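Local coordinates for vacuolar-sorting protein BRO1 (Saccharomyces cerevisiae, PDB 1ZB1) that takes part in sorting cargo proteins into the intralumenal vesicles of multivesicular bodies and recruits the deubiquitinase DOA4 to endosomes, this chain being its Bro1 domain, which may bind SNF7, at residues 97-102 with 122-127; 159-164 with 347-352; 244-249 with 294-299; 265-268 with 274-277. One frame throughout, in Å; residues are numbered along the deposited sequence.

Contact 1 of 4, residues 97-102 with 122-127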
loop_
_atom_site.group_PDB
_atom_site.type_symbol
_atom_site.label_atom_id
_atom_site.label_comp_id
_atom_site.label_asym_id
_atom_site.label_seq_id
_atom_site.Cartn_x
_atom_site.Cartn_y
_atom_site.Cartn_z
ATOM N N PHE A 97 1.706 -17.090 -20.578
ATOM C CA PHE A 97 1.498 -15.950 -19.684
ATOM C C PHE A 97 2.736 -15.049 -19.782
ATOM O O PHE A 97 3.843 -15.448 -19.383
ATOM C CB PHE A 97 1.329 -16.450 -18.244
ATOM C CG PHE A 97 0.154 -17.385 -18.046
ATOM C CD1 PHE A 97 0.320 -18.600 -17.384
ATOM C CD2 PHE A 97 -1.128 -17.018 -18.457
ATOM C CE1 PHE A 97 -0.773 -19.438 -17.128
ATOM C CE2 PHE A 97 -2.229 -17.844 -18.207
ATOM C CZ PHE A 97 -2.057 -19.052 -17.542
ATOM N N THR A 98 2.549 -13.837 -20.297
ATOM C CA THR A 98 3.656 -12.904 -20.494
ATOM C C THR A 98 3.466 -11.562 -19.789
ATOM O O THR A 98 2.557 -10.790 -20.126
ATOM C CB THR A 98 3.872 -12.674 -22.017
ATOM O OG1 THR A 98 4.104 -13.939 -22.656
ATOM C CG2 THR A 98 5.059 -11.746 -22.276
ATOM N N TRP A 99 4.330 -11.282 -18.813
ATOM C CA TRP A 99 4.251 -10.033 -18.046
ATOM C C TRP A 99 5.513 -9.175 -18.044
ATOM O O TRP A 99 6.632 -9.689 -17.969
ATOM C CB TRP A 99 3.869 -10.321 -16.587
ATOM C CG TRP A 99 2.488 -10.882 -16.427
ATOM C CD1 TRP A 99 2.105 -12.179 -16.593
ATOM C CD2 TRP A 99 1.300 -10.149 -16.112
ATOM N NE1 TRP A 99 0.745 -12.303 -16.399
ATOM C CE2 TRP A 99 0.228 -11.069 -16.104
ATOM C CE3 TRP A 99 1.035 -8.798 -15.834
ATOM C CZ2 TRP A 99 -1.090 -10.686 -15.828
ATOM C CZ3 TRP A 99 -0.286 -8.417 -15.558
ATOM C CH2 TRP A 99 -1.327 -9.361 -15.559
ATOM N N TYR A 100 5.310 -7.861 -18.101
ATOM C CA TYR A 100 6.399 -6.889 -18.081
ATOM C C TYR A 100 6.608 -6.347 -16.667
ATOM O O TYR A 100 5.665 -6.258 -15.878
ATOM C CB TYR A 100 6.079 -5.690 -18.990
ATOM C CG TYR A 100 6.080 -5.967 -20.478
ATOM C CD1 TYR A 100 4.995 -6.590 -21.102
ATOM C CD2 TYR A 100 7.162 -5.573 -21.272
ATOM C CE1 TYR A 100 4.987 -6.808 -22.486
ATOM C CE2 TYR A 100 7.165 -5.789 -22.650
ATOM C CZ TYR A 100 6.079 -6.401 -23.249
ATOM O OH TYR A 100 6.085 -6.587 -24.608
ATOM N N ASP A 101 7.839 -5.974 -16.343
ATOM C CA ASP A 101 8.115 -5.398 -15.034
ATOM C C ASP A 101 7.494 -3.993 -15.002
ATOM O O ASP A 101 7.467 -3.303 -16.026
ATOM C CB ASP A 101 9.624 -5.265 -14.800
ATOM C CG ASP A 101 10.290 -6.581 -14.443
ATOM O OD1 ASP A 101 9.580 -7.584 -14.224
ATOM O OD2 ASP A 101 11.533 -6.596 -14.370
ATOM N N ALA A 102 7.006 -3.572 -13.836
ATOM C CA ALA A 102 6.419 -2.238 -13.697
ATOM C C ALA A 102 7.457 -1.192 -14.104
ATOM O O ALA A 102 8.640 -1.322 -13.782
ATOM C CB ALA A 102 5.967 -2.000 -12.250
ATOM N N LYS A 122 -1.142 -15.711 -11.472
ATOM C CA LYS A 122 -1.808 -15.293 -10.237
ATOM C C LYS A 122 -1.082 -14.149 -9.533
ATOM O O LYS A 122 -1.681 -13.120 -9.220
ATOM C CB LYS A 122 -1.908 -16.467 -9.249
ATOM C CG LYS A 122 -3.039 -17.439 -9.517
ATOM C CD LYS A 122 -2.876 -18.729 -8.705
ATOM C CE LYS A 122 -2.736 -18.456 -7.209
ATOM N NZ LYS A 122 -2.679 -19.716 -6.411
ATOM N N SER A 123 0.208 -14.338 -9.267
ATOM C CA SER A 123 0.989 -13.324 -8.571
ATOM C C SER A 123 0.973 -11.975 -9.285
ATOM O O SER A 123 0.827 -10.928 -8.641
ATOM C CB SER A 123 2.441 -13.806 -8.375
ATOM O OG SER A 123 3.087 -14.049 -9.611
ATOM N N CYS A 124 1.115 -11.989 -10.608
ATOM C CA CYS A 124 1.119 -10.739 -11.364
ATOM C C CYS A 124 -0.248 -10.044 -11.299
ATOM O O CYS A 124 -0.333 -8.823 -11.145
ATOM C CB CYS A 124 1.526 -10.996 -12.814
ATOM S SG CYS A 124 3.300 -11.372 -13.016
ATOM N N THR A 125 -1.311 -10.827 -11.415
ATOM C CA THR A 125 -2.658 -10.282 -11.337
ATOM C C THR A 125 -2.907 -9.668 -9.942
ATOM O O THR A 125 -3.460 -8.573 -9.826
ATOM C CB THR A 125 -3.709 -11.387 -11.607
ATOM O OG1 THR A 125 -3.630 -11.797 -12.979
ATOM C CG2 THR A 125 -5.113 -10.873 -11.310
ATOM N N LEU A 126 -2.495 -10.369 -8.887
ATOM C CA LEU A 126 -2.699 -9.862 -7.524
ATOM C C LEU A 126 -1.863 -8.606 -7.263
ATOM O O LEU A 126 -2.262 -7.722 -6.497
ATOM C CB LEU A 126 -2.382 -10.956 -6.492
ATOM C CG LEU A 126 -2.458 -10.562 -5.009
ATOM C CD1 LEU A 126 -3.790 -9.879 -4.694
ATOM C CD2 LEU A 126 -2.291 -11.818 -4.164
ATOM N N PHE A 127 -0.703 -8.521 -7.899
ATOM C CA PHE A 127 0.135 -7.336 -7.749
ATOM C C PHE A 127 -0.661 -6.133 -8.284
ATOM O O PHE A 127 -0.701 -5.060 -7.669
ATOM C CB PHE A 127 1.434 -7.510 -8.550
ATOM C CG PHE A 127 2.385 -6.346 -8.434
ATOM C CD1 PHE A 127 2.237 -5.222 -9.239
ATOM C CD2 PHE A 127 3.429 -6.376 -7.504
ATOM C CE1 PHE A 127 3.108 -4.136 -9.129
ATOM C CE2 PHE A 127 4.312 -5.297 -7.376
ATOM C CZ PHE A 127 4.156 -4.172 -8.188
#
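Trp99 and Cys124 carry this contact, which joins the two-stranded antiparallel sheet of the Bro1 domain to helix 118-139. The first kind of interaction is CH-pi. Cys124 CB sits over one face of the indole, 3.5 Å from the centroid of the Trp99 five-membered ring and only 16° off the ring normal. Its nearest ring atom is Trp99 CD2, 3.4 Å from Cys124 CB, on the bond shared by the two rings.

The second is a sulfur-aromatic contact on the same pyrrole ring. Cys124 SG lies 3.8 Å from the centroid of the Trp99 five-membered ring, closest to Trp99 CG at 3.5 Å. The thiol turns beside its own backbone N, chi1 -73°, which lays the sulfur toward the CB end of the tryptophan.

Polar atoms add little across the gap. Thr125 OG1 stands 4.0 Å from Trp99 CZ2, but its hydrogen bond goes back to Glu121 O within the helix. The indole N-H also finds its partner on this helix, for Trp99 NE1 bonds to Glu121 OE1. One helix thus presses on the ring face and takes up its polar atom.

All three touching residues are buried. Strand 97-100 pairs with strand 112-115, and helix 118-139 also packs against helices 65-86 and 146-165, through Thr125 on Asn72 and Leu126 on Leu162.

Contact 2 of 4, residues 159-164 with 347-352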
loop_
_atom_site.group_PDB
_atom_site.type_symbol
_atom_site.label_atom_id
_atom_site.label_comp_id
_atom_site.label_asym_id
_atom_site.label_seq_id
_atom_site.Cartn_x
_atom_site.Cartn_y
_atom_site.Cartn_z
ATOM N N PHE A 159 -0.435 -6.852 -0.790
ATOM C CA PHE A 159 1.029 -6.885 -0.900
ATOM C C PHE A 159 1.661 -7.799 0.148
ATOM O O PHE A 159 2.685 -8.443 -0.105
ATOM C CB PHE A 159 1.615 -5.480 -0.763
ATOM C CG PHE A 159 1.461 -4.638 -2.001
ATOM C CD1 PHE A 159 1.927 -5.105 -3.235
ATOM C CD2 PHE A 159 0.890 -3.368 -1.933
ATOM C CE1 PHE A 159 1.832 -4.320 -4.383
ATOM C CE2 PHE A 159 0.791 -2.570 -3.080
ATOM C CZ PHE A 159 1.265 -3.051 -4.310
ATOM N N GLU A 160 1.047 -7.843 1.323
ATOM C CA GLU A 160 1.523 -8.683 2.413
ATOM C C GLU A 160 1.407 -10.158 2.021
ATOM O O GLU A 160 2.343 -10.935 2.214
ATOM C CB GLU A 160 0.698 -8.402 3.676
ATOM C CG GLU A 160 1.018 -9.304 4.854
ATOM C CD GLU A 160 0.262 -8.898 6.106
ATOM O OE1 GLU A 160 -0.989 -8.957 6.099
ATOM O OE2 GLU A 160 0.922 -8.515 7.095
ATOM N N TYR A 161 0.258 -10.535 1.468
ATOM C CA TYR A 161 0.023 -11.916 1.036
ATOM C C TYR A 161 1.023 -12.305 -0.047
ATOM O O TYR A 161 1.537 -13.428 -0.066
ATOM C CB TYR A 161 -1.400 -12.069 0.491
ATOM C CG TYR A 161 -1.735 -13.475 0.031
ATOM C CD1 TYR A 161 -2.293 -14.402 0.911
ATOM C CD2 TYR A 161 -1.487 -13.877 -1.284
ATOM C CE1 TYR A 161 -2.600 -15.695 0.494
ATOM C CE2 TYR A 161 -1.786 -15.169 -1.712
ATOM C CZ TYR A 161 -2.346 -16.071 -0.815
ATOM O OH TYR A 161 -2.672 -17.344 -1.232
ATOM N N LEU A 162 1.287 -11.376 -0.958
ATOM C CA LEU A 162 2.245 -11.612 -2.029
ATOM C C LEU A 162 3.657 -11.875 -1.475
ATOM O O LEU A 162 4.346 -12.803 -1.913
ATOM C CB LEU A 162 2.286 -10.399 -2.968
ATOM C CG LEU A 162 1.109 -10.248 -3.948
ATOM C CD1 LEU A 162 1.157 -8.865 -4.581
ATOM C CD2 LEU A 162 1.178 -11.330 -5.030
ATOM N N SER A 163 4.089 -11.063 -0.516
ATOM C CA SER A 163 5.434 -11.236 0.033
ATOM C C SER A 163 5.588 -12.537 0.806
ATOM O O SER A 163 6.665 -13.129 0.821
ATOM C CB SER A 163 5.810 -10.061 0.942
ATOM O OG SER A 163 5.075 -10.098 2.148
ATOM N N GLU A 164 4.513 -12.988 1.440
ATOM C CA GLU A 164 4.574 -14.222 2.220
ATOM C C GLU A 164 4.239 -15.496 1.446
ATOM O O GLU A 164 4.542 -16.596 1.914
ATOM C CB GLU A 164 3.640 -14.120 3.431
ATOM C CG GLU A 164 3.861 -12.882 4.279
ATOM C CD GLU A 164 2.985 -12.853 5.517
ATOM O OE1 GLU A 164 1.815 -13.283 5.438
ATOM O OE2 GLU A 164 3.465 -12.385 6.571
ATOM N N PRO A 347 -7.482 -6.919 6.764
ATOM C CA PRO A 347 -8.235 -8.162 6.604
ATOM C C PRO A 347 -7.325 -9.127 5.853
ATOM O O PRO A 347 -6.277 -8.722 5.356
ATOM C CB PRO A 347 -9.430 -7.718 5.777
ATOM C CG PRO A 347 -8.811 -6.715 4.858
ATOM C CD PRO A 347 -7.925 -5.909 5.785
ATOM N N THR A 348 -7.689 -10.399 5.775
ATOM C CA THR A 348 -6.836 -11.335 5.042
ATOM C C THR A 348 -7.149 -11.223 3.551
ATOM O O THR A 348 -8.242 -10.797 3.182
ATOM C CB THR A 348 -7.080 -12.793 5.481
ATOM O OG1 THR A 348 -8.472 -13.102 5.346
ATOM C CG2 THR A 348 -6.642 -13.001 6.930
ATOM N N TRP A 349 -6.185 -11.574 2.700
ATOM C CA TRP A 349 -6.403 -11.547 1.251
ATOM C C TRP A 349 -7.540 -12.525 0.985
ATOM O O TRP A 349 -8.398 -12.284 0.138
ATOM C CB TRP A 349 -5.143 -11.998 0.490
ATOM C CG TRP A 349 -5.399 -12.494 -0.937
ATOM C CD1 TRP A 349 -5.014 -13.698 -1.465
ATOM C CD2 TRP A 349 -6.102 -11.807 -1.989
ATOM N NE1 TRP A 349 -5.436 -13.807 -2.776
ATOM C CE2 TRP A 349 -6.104 -12.661 -3.121
ATOM C CE3 TRP A 349 -6.735 -10.555 -2.085
ATOM C CZ2 TRP A 349 -6.712 -12.304 -4.334
ATOM C CZ3 TRP A 349 -7.342 -10.201 -3.297
ATOM C CH2 TRP A 349 -7.325 -11.075 -4.401
ATOM N N GLU A 350 -7.538 -13.628 1.734
ATOM C CA GLU A 350 -8.566 -14.656 1.605
ATOM C C GLU A 350 -9.975 -14.079 1.757
ATOM O O GLU A 350 -10.885 -14.440 1.008
ATOM C CB GLU A 350 -8.354 -15.763 2.647
ATOM C CG GLU A 350 -7.124 -16.648 2.421
ATOM C CD GLU A 350 -5.820 -16.027 2.916
ATOM O OE1 GLU A 350 -4.803 -16.754 2.965
ATOM O OE2 GLU A 350 -5.801 -14.823 3.254
ATOM N N LYS A 351 -10.150 -13.184 2.727
ATOM C CA LYS A 351 -11.447 -12.559 2.970
ATOM C C LYS A 351 -11.810 -11.527 1.902
ATOM O O LYS A 351 -12.984 -11.308 1.618
ATOM C CB LYS A 351 -11.469 -11.907 4.356
ATOM C CG LYS A 351 -11.388 -12.912 5.499
ATOM C CD LYS A 351 -11.492 -12.232 6.857
ATOM C CE LYS A 351 -11.407 -13.247 7.995
ATOM N NZ LYS A 351 -11.600 -12.610 9.331
ATOM N N ILE A 352 -10.802 -10.884 1.320
ATOM C CA ILE A 352 -11.048 -9.897 0.272
ATOM C C ILE A 352 -11.515 -10.620 -0.995
ATOM O O ILE A 352 -12.423 -10.165 -1.691
ATOM C CB ILE A 352 -9.761 -9.094 -0.050
ATOM C CG1 ILE A 352 -9.463 -8.100 1.080
ATOM C CG2 ILE A 352 -9.911 -8.371 -1.385
ATOM C CD1 ILE A 352 -8.118 -7.390 0.943
HETATM O O HOH W 1 -4.541 -17.032 -3.436
HETATM O O HOH W 2 -4.039 -18.835 0.440
#
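Tyr161 and Trp349 meet as an edge-to-face pair, with the edge of the indole directed at the face of the phenol. The centroids of the Tyr161 ring and the Trp349 five-membered ring are 4.4 Å apart and the planes are inclined at 54°, so the pair is well short of perpendicular. Trp349 CD1 is the atom that presses in. It lies over the middle of the phenol ring, 3.5 Å from Tyr161 CD2. Trp349 CB adds a second touch at the base, 3.7 Å from Tyr161 CB. Tyr161 holds CG anti to its backbone N, chi1 -180°, and this carries the ring off helix 146-165 to meet the start of helix 349-371.

That helix start is N-capped. Thr348 OG1 accepts from Lys351 N at 3.1 Å, and Trp349 is the first residue of the helix. Behind the pair lies the helical core of the Bro1 domain: Leu126 of helix 118-139 touches both rings, and Tyr76 makes another edge-to-face contact with Trp349.

The outer side is looser. Glu350 bends at chi2 (81°) and brings OE1 within 3.5 Å of Tyr161 CE1, at the ring edge, with the carboxylate plane nearly perpendicular to the phenol. No direct hydrogen bond joins the segments here. Two waters meet the Tyr161 hydroxyl instead. Water 2 is 2.6 Å from Tyr161 OH and weakly bonded to Glu350 OE1. Water 1 is 2.9 Å from Tyr161 OH and takes a weak bond from Trp349 NE1.

Contact 3 of 4, residues 244-249 with 294-299; sequences WKTTVT and KTWLVE
Thr247 and Trp296 meet where a helix passes a loop; the nearest CA pair is that of Thr247 and Lys294, 6.7 Å apart. Segment 244-249 is regular helix. Segment 294-299 forms no regular helix or strand, though Leu297 N bonds back to Lys294 O at 2.8 Å.

The gap is bridged mainly by water. Water 4 accepts from Trp296 N at 2.8 Å and is hydrogen-bonded to Thr247 OG1. Water 3 accepts from Trp296 NE1 at 2.9 Å and is hydrogen-bonded to Thr246 OG1. Both waters therefore tie the same tryptophan, one by its backbone and one by its ring, to neighbouring threonines on the helix.

The setting is an all-helical part of the Bro1 domain, where the connection between helices 275-290 and 303-322 folds back on helix 242-269. Lys243 of that helix adds a cation-pi contact to the Trp296 ring.

Direct touches are few. Thr246 OG1 lies in the indole plane at its edge, 3.4 Å from Trp296 CD1. Its chi1 of 63° turns the hydroxyl to this edge and to water 3. On the buried side, Thr247 CG2 meets Leu297 CD1 at 4.0 Å, and Leu297 also packs on Phe303 and Tyr9.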
loop_
_atom_site.group_PDB
_atom_site.type_symbol
_atom_site.label_atom_id
_atom_site.label_comp_id
_atom_site.label_asym_id
_atom_site.label_seq_id
_atom_site.Cartn_x
_atom_site.Cartn_y
_atom_site.Cartn_z
ATOM N N TRP A 244 10.634 8.839 -3.719
ATOM C CA TRP A 244 10.035 8.329 -2.486
ATOM C C TRP A 244 10.940 8.354 -1.261
ATOM O O TRP A 244 10.477 8.587 -0.141
ATOM C CB TRP A 244 9.536 6.890 -2.682
ATOM C CG TRP A 244 8.461 6.735 -3.711
ATOM C CD1 TRP A 244 7.721 7.728 -4.291
ATOM C CD2 TRP A 244 7.972 5.502 -4.251
ATOM N NE1 TRP A 244 6.801 7.187 -5.158
ATOM C CE2 TRP A 244 6.933 5.822 -5.153
ATOM C CE3 TRP A 244 8.312 4.156 -4.060
ATOM C CZ2 TRP A 244 6.227 4.847 -5.863
ATOM C CZ3 TRP A 244 7.611 3.183 -4.767
ATOM C CH2 TRP A 244 6.579 3.535 -5.658
ATOM N N LYS A 245 12.228 8.106 -1.463
ATOM C CA LYS A 245 13.158 8.068 -0.344
ATOM C C LYS A 245 13.156 9.336 0.516
ATOM O O LYS A 245 13.060 9.261 1.741
ATOM C CB LYS A 245 14.573 7.792 -0.855
ATOM C CG LYS A 245 15.550 7.362 0.226
ATOM C CD LYS A 245 16.907 7.016 -0.366
ATOM C CE LYS A 245 17.827 6.425 0.684
ATOM N NZ LYS A 245 17.995 7.358 1.830
ATOM N N THR A 246 13.251 10.498 -0.121
ATOM C CA THR A 246 13.287 11.749 0.626
ATOM C C THR A 246 11.976 12.063 1.338
ATOM O O THR A 246 11.979 12.596 2.445
ATOM C CB THR A 246 13.669 12.936 -0.287
ATOM O OG1 THR A 246 12.675 13.110 -1.304
ATOM C CG2 THR A 246 15.011 12.672 -0.953
ATOM N N THR A 247 10.855 11.719 0.713
ATOM C CA THR A 247 9.551 11.987 1.314
ATOM C C THR A 247 9.260 11.094 2.525
ATOM O O THR A 247 8.625 11.526 3.488
ATOM C CB THR A 247 8.443 11.844 0.257
ATOM O OG1 THR A 247 8.611 12.872 -0.726
ATOM C CG2 THR A 247 7.064 11.974 0.885
ATOM N N VAL A 248 9.731 9.854 2.481
ATOM C CA VAL A 248 9.531 8.932 3.589
ATOM C C VAL A 248 10.311 9.454 4.798
ATOM O O VAL A 248 9.814 9.457 5.929
ATOM C CB VAL A 248 10.020 7.507 3.214
ATOM C CG1 VAL A 248 10.172 6.652 4.465
ATOM C CG2 VAL A 248 9.023 6.854 2.256
ATOM N N THR A 249 11.534 9.910 4.554
ATOM C CA THR A 249 12.370 10.438 5.625
ATOM C C THR A 249 11.754 11.702 6.227
ATOM O O THR A 249 11.764 11.889 7.441
ATOM C CB THR A 249 13.792 10.756 5.114
ATOM O OG1 THR A 249 14.410 9.545 4.659
ATOM C CG2 THR A 249 14.637 11.366 6.227
ATOM N N LYS A 294 12.059 18.004 2.895
ATOM C CA LYS A 294 10.723 18.506 2.560
ATOM C C LYS A 294 10.456 18.781 1.087
ATOM O O LYS A 294 9.323 19.067 0.700
ATOM C CB LYS A 294 10.455 19.801 3.332
ATOM C CG LYS A 294 11.277 20.999 2.838
ATOM C CD LYS A 294 10.791 22.302 3.468
ATOM C CE LYS A 294 11.498 23.520 2.884
ATOM N NZ LYS A 294 12.924 23.601 3.306
ATOM N N THR A 295 11.498 18.695 0.274
ATOM C CA THR A 295 11.414 18.983 -1.158
ATOM C C THR A 295 10.073 18.811 -1.894
ATOM O O THR A 295 9.572 19.765 -2.489
ATOM C CB THR A 295 12.499 18.195 -1.922
ATOM O OG1 THR A 295 13.748 18.304 -1.219
ATOM C CG2 THR A 295 12.668 18.762 -3.326
ATOM N N TRP A 296 9.481 17.620 -1.856
ATOM C CA TRP A 296 8.223 17.391 -2.579
ATOM C C TRP A 296 6.930 17.690 -1.822
ATOM O O TRP A 296 5.847 17.632 -2.404
ATOM C CB TRP A 296 8.166 15.942 -3.088
ATOM C CG TRP A 296 9.434 15.503 -3.751
ATOM C CD1 TRP A 296 10.491 14.871 -3.159
ATOM C CD2 TRP A 296 9.819 15.742 -5.109
ATOM N NE1 TRP A 296 11.512 14.708 -4.065
ATOM C CE2 TRP A 296 11.127 15.233 -5.269
ATOM C CE3 TRP A 296 9.185 16.340 -6.207
ATOM C CZ2 TRP A 296 11.817 15.305 -6.485
ATOM C CZ3 TRP A 296 9.873 16.410 -7.421
ATOM C CH2 TRP A 296 11.176 15.894 -7.545
ATOM N N LEU A 297 7.040 18.026 -0.542
ATOM C CA LEU A 297 5.862 18.288 0.281
ATOM C C LEU A 297 5.578 19.753 0.601
ATOM O O LEU A 297 4.566 20.057 1.233
ATOM C CB LEU A 297 5.986 17.529 1.595
ATOM C CG LEU A 297 6.041 16.006 1.519
ATOM C CD1 LEU A 297 6.592 15.464 2.823
ATOM C CD2 LEU A 297 4.664 15.457 1.240
ATOM N N VAL A 298 6.460 20.655 0.178
ATOM C CA VAL A 298 6.278 22.077 0.468
ATOM C C VAL A 298 4.881 22.599 0.151
ATOM O O VAL A 298 4.400 23.521 0.805
ATOM C CB VAL A 298 7.326 22.952 -0.270
ATOM C CG1 VAL A 298 8.724 22.596 0.212
ATOM C CG2 VAL A 298 7.211 22.764 -1.774
ATOM N N GLU A 299 4.221 22.011 -0.838
ATOM C CA GLU A 299 2.878 22.455 -1.199
ATOM C C GLU A 299 1.775 21.668 -0.498
ATOM O O GLU A 299 0.591 21.954 -0.681
ATOM C CB GLU A 299 2.677 22.365 -2.712
ATOM C CG GLU A 299 3.505 23.365 -3.503
ATOM C CD GLU A 299 3.210 23.307 -4.986
ATOM O OE1 GLU A 299 2.026 23.453 -5.361
ATOM O OE2 GLU A 299 4.159 23.117 -5.777
HETATM O O HOH W 3 14.056 13.380 -4.101
HETATM O O HOH W 4 9.780 15.570 0.100
#

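Contact 4 of 4, residues 265-268 with 274-277; sequences LHLE and GEAI
A helical hairpin brings Leu267 against Ala276: helix 242-269 ends, the chain turns within a few residues, and helix 275-290 begins. The hairpin belongs to the Bro1 domain, and the centre of the contact lies about 35 Å from the centre of the chain. Gly274 takes the N-cap position of the second helix. It has a positive phi of 86°, a backbone shape that suits glycine.

The helices are close at the turn. The CA atoms of Leu267 and Ala276 are 5.1 Å apart. Between them Leu267 CB and Ala276 CB meet at 3.5 Å, tighter than usual for two carbons. The small methyl of Ala276 also faces the first helix's backbone, 4.0 Å from Glu268 N.

With CG beside the backbone N, chi1 -65°, Leu267 sends CD1 onto the backbone of the second helix and CD2 toward the Glu275 side chain. The CD1 branch of Leu267 comes to 3.5 Å from Ala276 CA.

Two acidic side chains flank this apolar centre, and each has a basic partner beyond the segments. Glu268 forms a salt bridge to Lys313 of helix 303-322. Glu275 extends across Leu267 at about a right angle, and its OE1 forms a salt bridge with Arg272 NH1 in the turn. That same oxygen, Glu275 OE1, rests 3.9 Å from Leu267 CD2.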
loop_
_atom_site.group_PDB
_atom_site.type_symbol
_atom_site.label_atom_id
_atom_site.label_comp_id
_atom_site.label_asym_id
_atom_site.label_seq_id
_atom_site.Cartn_x
_atom_site.Cartn_y
_atom_site.Cartn_z
ATOM N N LEU A 265 1.002 19.629 24.471
ATOM C CA LEU A 265 -0.245 20.341 24.718
ATOM C C LEU A 265 -1.026 19.633 25.824
ATOM O O LEU A 265 -1.804 20.254 26.548
ATOM C CB LEU A 265 -1.092 20.407 23.445
ATOM C CG LEU A 265 -0.541 21.262 22.300
ATOM C CD1 LEU A 265 -1.532 21.272 21.152
ATOM C CD2 LEU A 265 -0.286 22.684 22.788
ATOM N N HIS A 266 -0.806 18.329 25.949
ATOM C CA HIS A 266 -1.466 17.537 26.977
ATOM C C HIS A 266 -0.818 17.824 28.329
ATOM O O HIS A 266 -1.509 18.011 29.332
ATOM C CB HIS A 266 -1.360 16.046 26.642
ATOM C CG HIS A 266 -1.581 15.146 27.816
ATOM N ND1 HIS A 266 -0.551 14.472 28.439
ATOM C CD2 HIS A 266 -2.704 14.841 28.509
ATOM C CE1 HIS A 266 -1.031 13.794 29.466
ATOM N NE2 HIS A 266 -2.334 14.002 29.531
ATOM N N LEU A 267 0.510 17.859 28.349
ATOM C CA LEU A 267 1.249 18.132 29.574
ATOM C C LEU A 267 0.863 19.493 30.147
ATOM O O LEU A 267 0.775 19.660 31.363
ATOM C CB LEU A 267 2.755 18.082 29.307
ATOM C CG LEU A 267 3.300 16.715 28.889
ATOM C CD1 LEU A 267 4.792 16.816 28.623
ATOM C CD2 LEU A 267 3.024 15.702 29.985
ATOM N N GLU A 268 0.634 20.462 29.268
ATOM C CA GLU A 268 0.238 21.801 29.693
ATOM C C GLU A 268 -1.169 21.734 30.267
ATOM O O GLU A 268 -1.525 22.493 31.168
ATOM C CB GLU A 268 0.248 22.771 28.510
ATOM C CG GLU A 268 -0.501 24.066 28.792
ATOM C CD GLU A 268 -0.549 24.994 27.600
ATOM O OE1 GLU A 268 -0.806 24.511 26.477
ATOM O OE2 GLU A 268 -0.343 26.210 27.788
ATOM N N GLY A 274 7.173 22.978 31.797
ATOM C CA GLY A 274 8.557 22.656 32.078
ATOM C C GLY A 274 8.806 21.271 31.524
ATOM O O GLY A 274 9.797 21.024 30.837
ATOM N N GLU A 275 7.894 20.356 31.837
ATOM C CA GLU A 275 7.984 18.998 31.333
ATOM C C GLU A 275 7.443 19.114 29.913
ATOM O O GLU A 275 7.953 18.494 28.979
ATOM C CB GLU A 275 7.110 18.060 32.170
ATOM C CG GLU A 275 7.255 16.594 31.814
ATOM C CD GLU A 275 6.605 15.680 32.838
ATOM O OE1 GLU A 275 5.377 15.779 33.036
ATOM O OE2 GLU A 275 7.326 14.861 33.448
ATOM N N ALA A 276 6.417 19.949 29.769
ATOM C CA ALA A 276 5.786 20.206 28.483
ATOM C C ALA A 276 6.764 20.984 27.610
ATOM O O ALA A 276 6.871 20.743 26.408
ATOM C CB ALA A 276 4.510 21.012 28.680
ATOM N N ILE A 277 7.471 21.925 28.227
ATOM C CA ILE A 277 8.452 22.736 27.517
ATOM C C ILE A 277 9.543 21.829 26.949
ATOM O O ILE A 277 10.059 22.068 25.859
ATOM C CB ILE A 277 9.087 23.786 28.466
ATOM C CG1 ILE A 277 8.024 24.808 28.877
ATOM C CG2 ILE A 277 10.269 24.472 27.788
ATOM C CD1 ILE A 277 8.486 25.790 29.933
#

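Following the chain from the N terminus, contact 1 comes first. It closes a short loop of 19 residues and ties strand 97-100 to helix 118-139. Contact 2 opens later, on helix 146-165, and closes only at the start of helix 349-371, after 182 intervening residues. Contact 3 falls wholly within that span and fastens residues 294-299 to helix 242-269. Contact 4 lies in turn within contact 3, at the hairpin from the same helix to helix 275-290. No two contacts cross. Contacts 1 and 2 touch through Leu126, Tyr161 and Leu162, whereas contacts 1 and 4 have centres about 52 Å apart, on opposite sides of the chain's centre.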